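Local coordinates for protein SeviL (Septifer virgatus, PDB 6LF2) that binds the asialo-GM1 saccharide as an R-type lectin from a mussel, and also recognises GM1b, at residues 80-86 with 97-103. Numbering follows the deposited sequence.
Sequences DTTLWSL and RLLNKVH
This contact pairs the two strands of an antiparallel beta hairpin, 84-88 and 96-100, and continues into the turns next to them. The axes of 84-86 and 97-100 come within 4.5 Å, with 148° between their N-to-C directions. Ser85 and Leu99 form the hydrogen-bonded pair: Ser85 N gives to Leu99 O at 2.9 Å, and Leu99 N to Ser85 O at 3.0 Å. The non-hydrogen-bonded pairs beside it are Trp84 with Asn100 (CA-CA 4.6 Å) and Leu86 with Leu98 (CA-CA 5.1 Å). Lys101 N gives a further hydrogen bond to Leu83 O at 3.0 Å, next to the Trp84-Asn100 pair.

Trp84, Leu86, Leu98 and Asn100 share one face; Ser85 and Leu99 share the other. The m rotamer of Trp84 (chi2 82°) sets its six-membered ring against Asn100 CB, a CH-pi contact of 4.1 Å to the centroid. Trp84 NE1 is hydrogen-bonded to Leu65 O, and the Trp84 side chain also touches Leu107 and Tyr67. Leu86 CD1 touches Leu98 CD2 at 3.6 Å.

Residues 80-82 form a 3-10 turn. With chi1 t, Asn100 reaches it: ND2 gives a hydrogen bond to Thr81 O at 3.1 Å. Asn100 OD1 accepts from His103 N at 3.1 Å, an Asx motif. Water 1 donates to Asp80 O (2.7 Å) and Leu83 O (2.8 Å) and accepts from Val102 N (3.0 Å). The inward tryptophan on a paired strand fits the beta-trefoil of R-type lectins, where Trp84 probably takes the QxW tryptophan position, with Thr82 in place of the glutamine.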
loop_
_atom_site.group_PDB
_atom_site.type_symbol
_atom_site.label_atom_id
_atom_site.label_comp_id
_atom_site.label_asym_id
_atom_site.label_seq_id
_atom_site.Cartn_x
_atom_site.Cartn_y
_atom_site.Cartn_z
ATOM N N ASP B 80 -26.928 8.039 2.163
ATOM C CA ASP B 80 -26.696 7.808 0.744
ATOM C C ASP B 80 -25.386 8.446 0.293
ATOM O O ASP B 80 -24.714 7.914 -0.598
ATOM C CB ASP B 80 -27.891 8.298 -0.084
ATOM C CG ASP B 80 -28.213 9.773 0.122
ATOM O OD1 ASP B 80 -27.524 10.471 0.899
ATOM O OD2 ASP B 80 -29.188 10.235 -0.517
ATOM N N THR B 81 -24.972 9.538 0.939
ATOM C CA THR B 81 -23.736 10.235 0.609
ATOM C C THR B 81 -22.483 9.539 1.127
ATOM O O THR B 81 -21.376 10.059 0.924
ATOM C CB THR B 81 -23.775 11.648 1.173
ATOM O OG1 THR B 81 -24.239 11.588 2.527
ATOM C CG2 THR B 81 -24.706 12.528 0.345
ATOM N N THR B 82 -22.628 8.402 1.803
ATOM C CA THR B 82 -21.487 7.581 2.185
ATOM C C THR B 82 -21.274 6.420 1.220
ATOM O O THR B 82 -20.415 5.563 1.466
ATOM C CB THR B 82 -21.656 7.044 3.615
ATOM O OG1 THR B 82 -22.763 6.136 3.681
ATOM C CG2 THR B 82 -21.839 8.172 4.611
ATOM N N LEU B 83 -22.021 6.375 0.120
ATOM C CA LEU B 83 -21.860 5.325 -0.876
ATOM C C LEU B 83 -20.838 5.747 -1.922
ATOM O O LEU B 83 -20.892 6.868 -2.434
ATOM C CB LEU B 83 -23.188 4.989 -1.559
ATOM C CG LEU B 83 -24.295 4.467 -0.651
ATOM C CD1 LEU B 83 -25.572 4.276 -1.455
ATOM C CD2 LEU B 83 -23.883 3.166 -0.017
ATOM N N TRP B 84 -19.915 4.832 -2.234
ATOM C CA TRP B 84 -18.866 5.042 -3.223
ATOM C C TRP B 84 -18.841 3.834 -4.135
ATOM O O TRP B 84 -19.021 2.705 -3.674
ATOM C CB TRP B 84 -17.485 5.205 -2.561
ATOM C CG TRP B 84 -17.417 6.265 -1.535
ATOM C CD1 TRP B 84 -17.809 6.171 -0.229
ATOM C CD2 TRP B 84 -16.941 7.598 -1.714
ATOM N NE1 TRP B 84 -17.607 7.363 0.408
ATOM C CE2 TRP B 84 -17.071 8.258 -0.476
ATOM C CE3 TRP B 84 -16.418 8.303 -2.805
ATOM C CZ2 TRP B 84 -16.696 9.584 -0.296
ATOM C CZ3 TRP B 84 -16.038 9.611 -2.620
ATOM C CH2 TRP B 84 -16.180 10.242 -1.376
ATOM N N SER B 85 -18.617 4.062 -5.424
ATOM C CA SER B 85 -18.354 2.964 -6.336
ATOM C C SER B 85 -16.880 2.958 -6.716
ATOM O O SER B 85 -16.199 3.988 -6.658
ATOM C CB SER B 85 -19.224 3.050 -7.597
ATOM O OG SER B 85 -19.050 4.291 -8.251
ATOM N N LEU B 86 -16.395 1.772 -7.060
ATOM C CA LEU B 86 -15.025 1.612 -7.525
ATOM C C LEU B 86 -15.017 1.655 -9.049
ATOM O O LEU B 86 -15.670 0.840 -9.709
ATOM C CB LEU B 86 -14.421 0.311 -6.999
ATOM C CG LEU B 86 -13.760 0.383 -5.617
ATOM C CD1 LEU B 86 -14.739 0.796 -4.521
ATOM C CD2 LEU B 86 -13.130 -0.957 -5.281
ATOM N N ARG B 97 -10.578 4.695 -9.204
ATOM C CA ARG B 97 -11.159 5.932 -8.708
ATOM C C ARG B 97 -12.327 5.577 -7.793
ATOM O O ARG B 97 -12.963 4.530 -7.949
ATOM C CB ARG B 97 -11.623 6.834 -9.855
ATOM C CG ARG B 97 -10.482 7.474 -10.617
ATOM C CD ARG B 97 -10.977 8.525 -11.609
ATOM N NE ARG B 97 -9.875 9.284 -12.193
ATOM C CZ ARG B 97 -9.145 8.863 -13.223
ATOM N NH1 ARG B 97 -9.392 7.684 -13.779
ATOM N NH2 ARG B 97 -8.162 9.618 -13.692
ATOM N N LEU B 98 -12.553 6.415 -6.798
ATOM C CA LEU B 98 -13.639 6.226 -5.840
ATOM C C LEU B 98 -14.662 7.321 -6.105
ATOM O O LEU B 98 -14.394 8.497 -5.843
ATOM C CB LEU B 98 -13.116 6.287 -4.404
ATOM C CG LEU B 98 -12.141 5.158 -4.062
ATOM C CD1 LEU B 98 -11.452 5.402 -2.729
ATOM C CD2 LEU B 98 -12.916 3.886 -4.012
ATOM N N LEU B 99 -15.822 6.927 -6.629
ATOM C CA LEU B 99 -16.819 7.856 -7.153
ATOM C C LEU B 99 -17.998 7.947 -6.188
ATOM O O LEU B 99 -18.680 6.947 -5.938
ATOM C CB LEU B 99 -17.281 7.403 -8.537
ATOM C CG LEU B 99 -18.384 8.222 -9.208
ATOM C CD1 LEU B 99 -17.893 9.645 -9.447
ATOM C CD2 LEU B 99 -18.791 7.551 -10.515
ATOM N N ASN B 100 -18.228 9.138 -5.651
ATOM C CA ASN B 100 -19.350 9.349 -4.744
ATOM C C ASN B 100 -20.679 9.223 -5.491
ATOM O O ASN B 100 -20.885 9.877 -6.519
ATOM C CB ASN B 100 -19.225 10.721 -4.097
ATOM C CG ASN B 100 -20.270 10.952 -3.032
ATOM O OD1 ASN B 100 -21.227 11.691 -3.250
ATOM N ND2 ASN B 100 -20.097 10.318 -1.872
ATOM N N LYS B 101 -21.591 8.391 -4.965
ATOM C CA LYS B 101 -22.826 8.091 -5.688
ATOM C C LYS B 101 -23.702 9.326 -5.848
ATOM O O LYS B 101 -24.182 9.617 -6.950
ATOM C CB LYS B 101 -23.618 6.989 -4.980
ATOM C CG LYS B 101 -24.982 6.688 -5.646
ATOM C CD LYS B 101 -25.729 5.581 -4.920
ATOM C CE LYS B 101 -26.917 5.062 -5.722
ATOM N NZ LYS B 101 -27.927 6.125 -6.012
ATOM N N VAL B 102 -23.940 10.049 -4.752
ATOM C CA VAL B 102 -24.904 11.147 -4.780
ATOM C C VAL B 102 -24.392 12.282 -5.653
ATOM O O VAL B 102 -25.132 12.842 -6.473
ATOM C CB VAL B 102 -25.206 11.621 -3.346
ATOM C CG1 VAL B 102 -25.932 12.969 -3.355
ATOM C CG2 VAL B 102 -26.043 10.573 -2.614
ATOM N N HIS B 103 -23.113 12.615 -5.528
ATOM C CA HIS B 103 -22.579 13.813 -6.147
ATOM C C HIS B 103 -21.729 13.546 -7.376
ATOM O O HIS B 103 -21.309 14.507 -8.026
ATOM C CB HIS B 103 -21.764 14.611 -5.125
ATOM C CG HIS B 103 -22.590 15.114 -3.985
ATOM N ND1 HIS B 103 -23.454 16.180 -4.114
ATOM C CD2 HIS B 103 -22.712 14.683 -2.707
ATOM C CE1 HIS B 103 -24.065 16.389 -2.960
ATOM N NE2 HIS B 103 -23.630 15.497 -2.089
HETATM O O HOH W 1 -22.797 8.888 -2.289
#